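Local structure of uncharacterized protein (Bombyx mori, 5AZ0) at residues 70-73 against 74-77; 119-122 against 123-127; 162-166 against 167-171. The protein is an aldo-keto reductase (AKR2E5) of the silkworm that probably uses a nicotinamide cofactor to reduce carbonyl compounds. All coordinates share one frame; numbering follows the deposited sequence.

Interaction 1 (70-73 against 74-77)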
loop_
_atom_site.group_PDB
_atom_site.type_symbol
_atom_site.label_atom_id
_atom_site.label_comp_id
_atom_site.label_asym_id
_atom_site.label_seq_id
_atom_site.Cartn_x
_atom_site.Cartn_y
_atom_site.Cartn_z
ATOM N N ASP A 70 2.048 1.161 -7.093
ATOM C CA ASP A 70 1.293 1.783 -6.014
ATOM C C ASP A 70 1.815 3.146 -5.833
ATOM O O ASP A 70 3.028 3.318 -5.563
ATOM C CB ASP A 70 1.474 0.982 -4.700
ATOM C CG ASP A 70 0.638 1.540 -3.555
ATOM O OD1 ASP A 70 -0.584 1.226 -3.534
ATOM O OD2 ASP A 70 1.226 2.297 -2.691
ATOM N N THR A 71 0.977 4.150 -6.051
ATOM C CA THR A 71 1.428 5.457 -5.746
ATOM C C THR A 71 0.335 6.257 -5.058
ATOM O O THR A 71 -0.683 5.708 -4.702
ATOM C CB THR A 71 2.000 6.191 -7.018
ATOM O OG1 THR A 71 2.787 7.304 -6.575
ATOM C CG2 THR A 71 0.931 6.679 -7.939
ATOM N N ALA A 72 0.568 7.554 -4.890
ATOM C CA ALA A 72 -0.366 8.435 -4.172
ATOM C C ALA A 72 -0.099 9.918 -4.497
ATOM O O ALA A 72 0.997 10.236 -4.748
ATOM C CB ALA A 72 -0.267 8.213 -2.657
ATOM N N HIS A 73 -1.103 10.789 -4.421
ATOM C CA HIS A 73 -0.868 12.198 -4.439
ATOM C C HIS A 73 0.230 12.610 -3.466
ATOM O O HIS A 73 1.243 13.261 -3.855
ATOM C CB HIS A 73 -2.154 12.936 -4.156
ATOM C CG HIS A 73 -1.995 14.419 -4.122
ATOM N ND1 HIS A 73 -2.904 15.257 -3.511
ATOM C CD2 HIS A 73 -1.006 15.221 -4.612
ATOM C CE1 HIS A 73 -2.498 16.513 -3.642
ATOM N NE2 HIS A 73 -1.335 16.511 -4.300
ATOM N N PHE A 74 0.104 12.132 -2.228
ATOM C CA PHE A 74 1.104 12.437 -1.203
ATOM C C PHE A 74 2.546 12.060 -1.505
ATOM O O PHE A 74 3.421 12.563 -0.863
ATOM C CB PHE A 74 0.685 11.789 0.128
ATOM C CG PHE A 74 1.512 12.213 1.308
ATOM C CD1 PHE A 74 1.390 13.497 1.812
ATOM C CD2 PHE A 74 2.386 11.307 1.950
ATOM C CE1 PHE A 74 2.160 13.912 2.927
ATOM C CE2 PHE A 74 3.150 11.706 3.068
ATOM C CZ PHE A 74 3.041 13.015 3.548
ATOM N N TYR A 75 2.806 11.104 -2.384
ATOM C CA TYR A 75 4.166 10.656 -2.618
ATOM C C TYR A 75 4.999 11.532 -3.563
ATOM O O TYR A 75 6.178 11.256 -3.762
ATOM C CB TYR A 75 4.169 9.234 -3.101
ATOM C CG TYR A 75 3.465 8.201 -2.197
ATOM C CD1 TYR A 75 3.150 8.451 -0.855
ATOM C CD2 TYR A 75 3.150 6.971 -2.721
ATOM C CE1 TYR A 75 2.519 7.485 -0.074
ATOM C CE2 TYR A 75 2.529 5.997 -1.957
ATOM C CZ TYR A 75 2.215 6.233 -0.640
ATOM O OH TYR A 75 1.568 5.209 0.037
ATOM N N ARG A 76 4.373 12.549 -4.143
ATOM C CA ARG A 76 5.020 13.653 -4.847
ATOM C C ARG A 76 5.451 13.288 -6.253
ATOM O O ARG A 76 5.610 14.160 -7.032
ATOM C CB ARG A 76 6.247 14.283 -4.096
ATOM C CG ARG A 76 5.900 15.212 -2.923
ATOM C CD ARG A 76 6.124 14.550 -1.604
ATOM N NE ARG A 76 6.146 15.500 -0.505
ATOM C CZ ARG A 76 5.444 15.405 0.633
ATOM N NH1 ARG A 76 4.584 14.372 0.903
ATOM N NH2 ARG A 76 5.608 16.359 1.552
ATOM N N VAL A 77 5.566 12.019 -6.570
ATOM C CA VAL A 77 6.218 11.566 -7.759
ATOM C C VAL A 77 5.249 11.089 -8.861
ATOM O O VAL A 77 5.689 10.434 -9.794
ATOM C CB VAL A 77 7.242 10.438 -7.413
ATOM C CG1 VAL A 77 8.362 11.037 -6.575
ATOM C CG2 VAL A 77 6.596 9.229 -6.675
#

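Interaction 2 (119-122 against 123-127)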
loop_
_atom_site.group_PDB
_atom_site.type_symbol
_atom_site.label_atom_id
_atom_site.label_comp_id
_atom_site.label_asym_id
_atom_site.label_seq_id
_atom_site.Cartn_x
_atom_site.Cartn_y
_atom_site.Cartn_z
ATOM N N LEU A 119 -8.607 13.241 -7.644
ATOM C CA LEU A 119 -8.290 12.116 -8.495
ATOM C C LEU A 119 -8.050 12.616 -9.903
ATOM O O LEU A 119 -7.119 12.188 -10.492
ATOM C CB LEU A 119 -9.366 11.050 -8.478
ATOM C CG LEU A 119 -9.293 9.898 -9.481
ATOM C CD1 LEU A 119 -8.016 9.175 -9.261
ATOM C CD2 LEU A 119 -10.508 8.976 -9.326
ATOM N N ARG A 120 -8.879 13.495 -10.453
ATOM C CA ARG A 120 -8.569 14.088 -11.766
ATOM C C ARG A 120 -7.194 14.728 -11.867
ATOM O O ARG A 120 -6.458 14.483 -12.802
ATOM C CB ARG A 120 -9.654 15.039 -12.213
ATOM C CG ARG A 120 -10.939 14.287 -12.625
ATOM C CD ARG A 120 -11.680 15.148 -13.526
ATOM N NE ARG A 120 -13.000 14.747 -13.882
ATOM C CZ ARG A 120 -13.373 14.257 -15.074
ATOM N NH1 ARG A 120 -12.509 13.964 -16.001
ATOM N NH2 ARG A 120 -14.661 14.036 -15.324
ATOM N N ALA A 121 -6.800 15.451 -10.842
ATOM C CA ALA A 121 -5.456 15.984 -10.789
ATOM C C ALA A 121 -4.414 14.897 -10.773
ATOM O O ALA A 121 -3.398 14.964 -11.514
ATOM C CB ALA A 121 -5.316 16.960 -9.585
ATOM N N SER A 122 -4.637 13.852 -9.960
ATOM C CA SER A 122 -3.658 12.769 -9.920
ATOM C C SER A 122 -3.598 12.111 -11.332
ATOM O O SER A 122 -2.514 11.703 -11.783
ATOM C CB SER A 122 -4.030 11.696 -8.877
ATOM O OG SER A 122 -3.602 11.989 -7.578
ATOM N N LEU A 123 -4.756 11.942 -11.957
ATOM C CA LEU A 123 -4.800 11.307 -13.245
ATOM C C LEU A 123 -4.063 12.166 -14.314
ATOM O O LEU A 123 -3.352 11.616 -15.181
ATOM C CB LEU A 123 -6.233 11.067 -13.710
ATOM C CG LEU A 123 -7.014 9.989 -12.942
ATOM C CD1 LEU A 123 -8.473 10.104 -13.321
ATOM C CD2 LEU A 123 -6.532 8.613 -13.336
ATOM N N HIS A 124 -4.225 13.489 -14.229
ATOM C CA HIS A 124 -3.416 14.374 -15.084
ATOM C C HIS A 124 -1.907 14.184 -14.833
ATOM O O HIS A 124 -1.164 14.027 -15.749
ATOM C CB HIS A 124 -3.830 15.839 -14.956
ATOM C CG HIS A 124 -3.424 16.673 -16.120
ATOM N ND1 HIS A 124 -2.212 17.338 -16.172
ATOM C CD2 HIS A 124 -4.025 16.874 -17.322
ATOM C CE1 HIS A 124 -2.110 17.948 -17.337
ATOM N NE2 HIS A 124 -3.213 17.706 -18.030
ATOM N N ARG A 125 -1.458 14.202 -13.601
ATOM C CA ARG A 125 -0.073 13.998 -13.309
ATOM C C ARG A 125 0.432 12.675 -13.939
ATOM O O ARG A 125 1.541 12.631 -14.438
ATOM C CB ARG A 125 0.187 13.946 -11.786
ATOM C CG ARG A 125 -0.081 15.286 -11.073
ATOM C CD ARG A 125 0.429 15.295 -9.625
ATOM N NE ARG A 125 -0.347 16.290 -8.899
ATOM C CZ ARG A 125 -1.438 16.068 -8.175
ATOM N NH1 ARG A 125 -1.891 14.807 -7.892
ATOM N NH2 ARG A 125 -2.093 17.141 -7.714
ATOM N N LEU A 126 -0.337 11.600 -13.797
ATOM C CA LEU A 126 0.072 10.274 -14.223
ATOM C C LEU A 126 -0.090 10.097 -15.718
ATOM O O LEU A 126 0.383 9.143 -16.218
ATOM C CB LEU A 126 -0.830 9.210 -13.560
ATOM C CG LEU A 126 -0.536 9.092 -12.073
ATOM C CD1 LEU A 126 -1.715 8.383 -11.399
ATOM C CD2 LEU A 126 0.761 8.296 -11.859
ATOM N N GLY A 127 -0.801 11.004 -16.405
ATOM C CA GLY A 127 -1.009 10.913 -17.823
ATOM C C GLY A 127 -2.055 9.862 -18.200
ATOM O O GLY A 127 -1.941 9.271 -19.256
#

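Interaction 3 (162-166 against 167-171)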
loop_
_atom_site.group_PDB
_atom_site.type_symbol
_atom_site.label_atom_id
_atom_site.label_comp_id
_atom_site.label_asym_id
_atom_site.label_seq_id
_atom_site.Cartn_x
_atom_site.Cartn_y
_atom_site.Cartn_z
ATOM N N GLU A 162 -18.909 8.128 -6.615
ATOM C CA GLU A 162 -19.156 8.991 -7.758
ATOM C C GLU A 162 -18.000 8.877 -8.821
ATOM O O GLU A 162 -18.268 8.807 -10.041
ATOM C CB GLU A 162 -19.476 10.462 -7.282
ATOM C CG GLU A 162 -20.857 10.620 -6.568
ATOM C CD GLU A 162 -21.073 11.915 -5.679
ATOM O OE1 GLU A 162 -20.146 12.711 -5.398
ATOM O OE2 GLU A 162 -22.236 12.136 -5.255
ATOM N N VAL A 163 -16.756 8.866 -8.397
ATOM C CA VAL A 163 -15.646 8.856 -9.392
ATOM C C VAL A 163 -15.574 7.487 -10.089
ATOM O O VAL A 163 -15.195 7.425 -11.259
ATOM C CB VAL A 163 -14.293 9.214 -8.816
ATOM C CG1 VAL A 163 -14.312 10.683 -8.335
ATOM C CG2 VAL A 163 -13.829 8.276 -7.680
ATOM N N LEU A 164 -16.035 6.423 -9.385
ATOM C CA LEU A 164 -16.218 5.091 -9.956
ATOM C C LEU A 164 -17.222 5.125 -11.059
ATOM O O LEU A 164 -16.929 4.686 -12.201
ATOM C CB LEU A 164 -16.585 4.066 -8.881
ATOM C CG LEU A 164 -16.662 2.562 -9.286
ATOM C CD1 LEU A 164 -15.302 2.064 -9.636
ATOM C CD2 LEU A 164 -17.230 1.762 -8.135
ATOM N N LYS A 165 -18.388 5.676 -10.785
ATOM C CA LYS A 165 -19.426 5.783 -11.794
ATOM C C LYS A 165 -19.015 6.643 -13.014
ATOM O O LYS A 165 -19.525 6.452 -14.127
ATOM C CB LYS A 165 -20.671 6.368 -11.156
ATOM C CG LYS A 165 -21.805 6.719 -12.069
ATOM C CD LYS A 165 -22.348 5.529 -12.859
ATOM C CE LYS A 165 -23.316 6.083 -13.917
ATOM N NZ LYS A 165 -24.081 4.973 -14.492
ATOM N N LYS A 166 -18.165 7.630 -12.773
ATOM C CA LYS A 166 -17.613 8.423 -13.859
ATOM C C LYS A 166 -16.488 7.752 -14.649
ATOM O O LYS A 166 -16.061 8.306 -15.621
ATOM C CB LYS A 166 -17.129 9.748 -13.295
ATOM C CG LYS A 166 -18.333 10.665 -13.111
ATOM C CD LYS A 166 -17.927 11.981 -12.467
ATOM C CE LYS A 166 -19.052 13.031 -12.611
ATOM N NZ LYS A 166 -19.025 14.028 -11.503
ATOM N N GLY A 167 -15.961 6.600 -14.210
ATOM C CA GLY A 167 -14.961 5.860 -15.049
ATOM C C GLY A 167 -13.575 6.417 -14.804
ATOM O O GLY A 167 -12.702 6.126 -15.544
ATOM N N LEU A 168 -13.377 7.193 -13.720
ATOM C CA LEU A 168 -12.086 7.738 -13.347
ATOM C C LEU A 168 -11.172 6.702 -12.716
ATOM O O LEU A 168 -9.908 6.859 -12.656
ATOM C CB LEU A 168 -12.281 8.968 -12.484
ATOM C CG LEU A 168 -13.000 10.095 -13.230
ATOM C CD1 LEU A 168 -13.183 11.217 -12.242
ATOM C CD2 LEU A 168 -12.269 10.631 -14.464
ATOM N N THR A 169 -11.795 5.605 -12.300
ATOM C CA THR A 169 -11.103 4.519 -11.685
ATOM C C THR A 169 -11.896 3.284 -11.972
ATOM O O THR A 169 -13.125 3.359 -12.184
ATOM C CB THR A 169 -10.951 4.707 -10.191
ATOM O OG1 THR A 169 -10.187 3.647 -9.629
ATOM C CG2 THR A 169 -12.278 4.807 -9.486
ATOM N N LYS A 170 -11.216 2.156 -11.992
ATOM C CA LYS A 170 -11.912 0.842 -12.171
ATOM C C LYS A 170 -12.225 0.214 -10.797
ATOM O O LYS A 170 -12.912 -0.749 -10.739
ATOM C CB LYS A 170 -11.055 -0.147 -12.913
ATOM C CG LYS A 170 -10.645 0.257 -14.317
ATOM C CD LYS A 170 -11.855 0.283 -15.238
ATOM C CE LYS A 170 -11.537 -0.328 -16.633
ATOM N NZ LYS A 170 -12.765 -0.755 -17.386
ATOM N N ALA A 171 -11.711 0.782 -9.710
ATOM C CA ALA A 171 -11.984 0.246 -8.386
ATOM C C ALA A 171 -11.750 1.283 -7.304
ATOM O O ALA A 171 -10.867 2.160 -7.453
ATOM C CB ALA A 171 -11.147 -1.020 -8.091
#

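Interaction 1 (70-73 against 74-77)
Tyr75 and Ala72 meet because of the tyrosine's first two torsions: chi1 of -56° sets CG beside its own backbone N, and chi2 of -17° turns the ring so that one face lies squarely against the methyl group of Ala72. The alanine CB sits 3.5 Å from the centroid of the Tyr75 ring, almost on the ring normal, a true CH-pi contact. The backbone fixes the same pair: Tyr75 N donates to Ala72 O at 3.1 Å, and one residue on, Arg76 N donates to His73 O at 3.2 Å, giving a short 3-10 turn. The Thr71 and Tyr75 side chains pass each other in opposite directions, Thr71 OG1 lying 3.9 Å from Tyr75 CD2 while hydrogen-bonded to Thr24 OG1. Asp70 comes to the ring edge, OD2 near its plane and 4.0 Å from Tyr75 OH, with the carboxylate turned 51° from the ring. That gap is bridged by Lys104, whose NZ forms a salt bridge with Asp70 OD2 and a hydrogen bond with Tyr75 OH; Gln197 holds the other carboxylate oxygen, and His137 packs on Ala72. One residue further on, Arg76 folds back over Phe74. Its NH1 donates to Phe74 O at 2.8 Å, with the oxygen close to the guanidinium plane, and the same nitrogen stands over one face of the Phe74 ring, toward its rim. An acetate ion, probably from the crystallisation liquor, lies beside Asp70, consistent with a pocket there. With its face braced by a methyl group and its hydroxyl tied to a lysine, the phenol has little freedom to swing. This is consistent with the Asp-Tyr-Lys-His tetrad of aldo-keto reductases, in which the tyrosine hydroxyl delivers a proton to the substrate carbonyl.

Interaction 2 (119-122 against 123-127)
Leu123 N donates to Leu119 O at 2.8 Å; His124, Arg125 and Leu126 repeat the bond to Arg120, Ala121 and Ser122, so the two segments form one unbroken alpha-helical run. The side chains of Leu119 and Leu123, a turn apart, lean together on the buried side. Leu119 CD1 meets Leu123 CG at 3.9 Å, the two isobutyl groups lying at a slant to each other. On another side Arg125 runs back along the helix. Its chain is extended from CG to NE and carries the guanidinium over the Ala121 carbonyl, whose oxygen is 3.8 Å above the plane near the rim. Ser122 OG lies at the edge of the same group, in its plane and 3.3 Å from Arg125 NH1, and NH2 touches Ala121 CB at 3.7 Å. Glu78 at the start of helix 78-90 organises this corner: one carboxylate oxygen makes a salt bridge with Arg125 NH1 and the other a hydrogen bond with Ser122 OG, which would probably offset the arginine's positive charge and helps hold the guanidinium in place. The helix then stops at Gly127, where phi turns positive (76°) and Gly127 N donates to His124 O at 3.1 Å, with a weak bond to Leu123 O. This Schellman motif ends the helix of the beta-alpha-beta unit that links strands 100-105 and 133-136 of the TIM barrel.

Interaction 3 (162-166 against 167-171)
At Gly167 the chain leaves helix 153-165 through a positive phi of 85°, and two bonds run back into the last turn: Leu168 N to Val163 O at 3.1 Å and Gly167 N to Leu164 O at 2.9 Å. The reversal lays Leu168 against the turn it has just left. With chi1 at -63°, its CG sits beside the backbone N, and CD1 comes up to Val163 CG1 at 4.1 Å, the two side chains crossing at about a right angle. Lys166 CB touches Leu168 CG on the way, while the rest of the lysine stretches off. Leu164 also reaches the following loop: its CD1 packs against the backbone, 3.6 Å from Thr169 O, and nears Thr169 CG2. That threonine has its two branches divided between tasks. CG2 is 4.0 Å from Leu164 CA, whereas OG1 donates to Ala171 O at 2.7 Å, a bond that stitches the loop just ahead of strand 172-175. Val163 and Leu168 both also rest on Leu119 of helix 112-126, and the backbone of the loop bonds to Val131, so the turn is wedged against the neighbouring barrel unit. The whole is a Schellman C-cap with an apolar contact across it, ending a helix and leading into the next strand of the TIM-barrel fold of aldo-keto reductases.

From the N terminus, the three contacts, each local in the chain, come in series; none encloses or crosses another. Interaction 1 forms the bend between strand 68-70 and helix 78-90, interaction 2 ends helix 112-126, and interaction 3 leads from helix 153-165 toward strand 172-175. The middle one bridges the others. His73 of interaction 1 packs on Ser122 and Arg125, with CD2 3.4 Å from Arg125 NH1, while Leu123 CD1 of the same helix rests against Leu168 O of interaction 3. Interactions 1 and 3 do not touch; their nearest atoms lie about 11 Å apart. Helix 112-126 joins the probable active-site bend to the end of helix 153-165 and the loop that follows it.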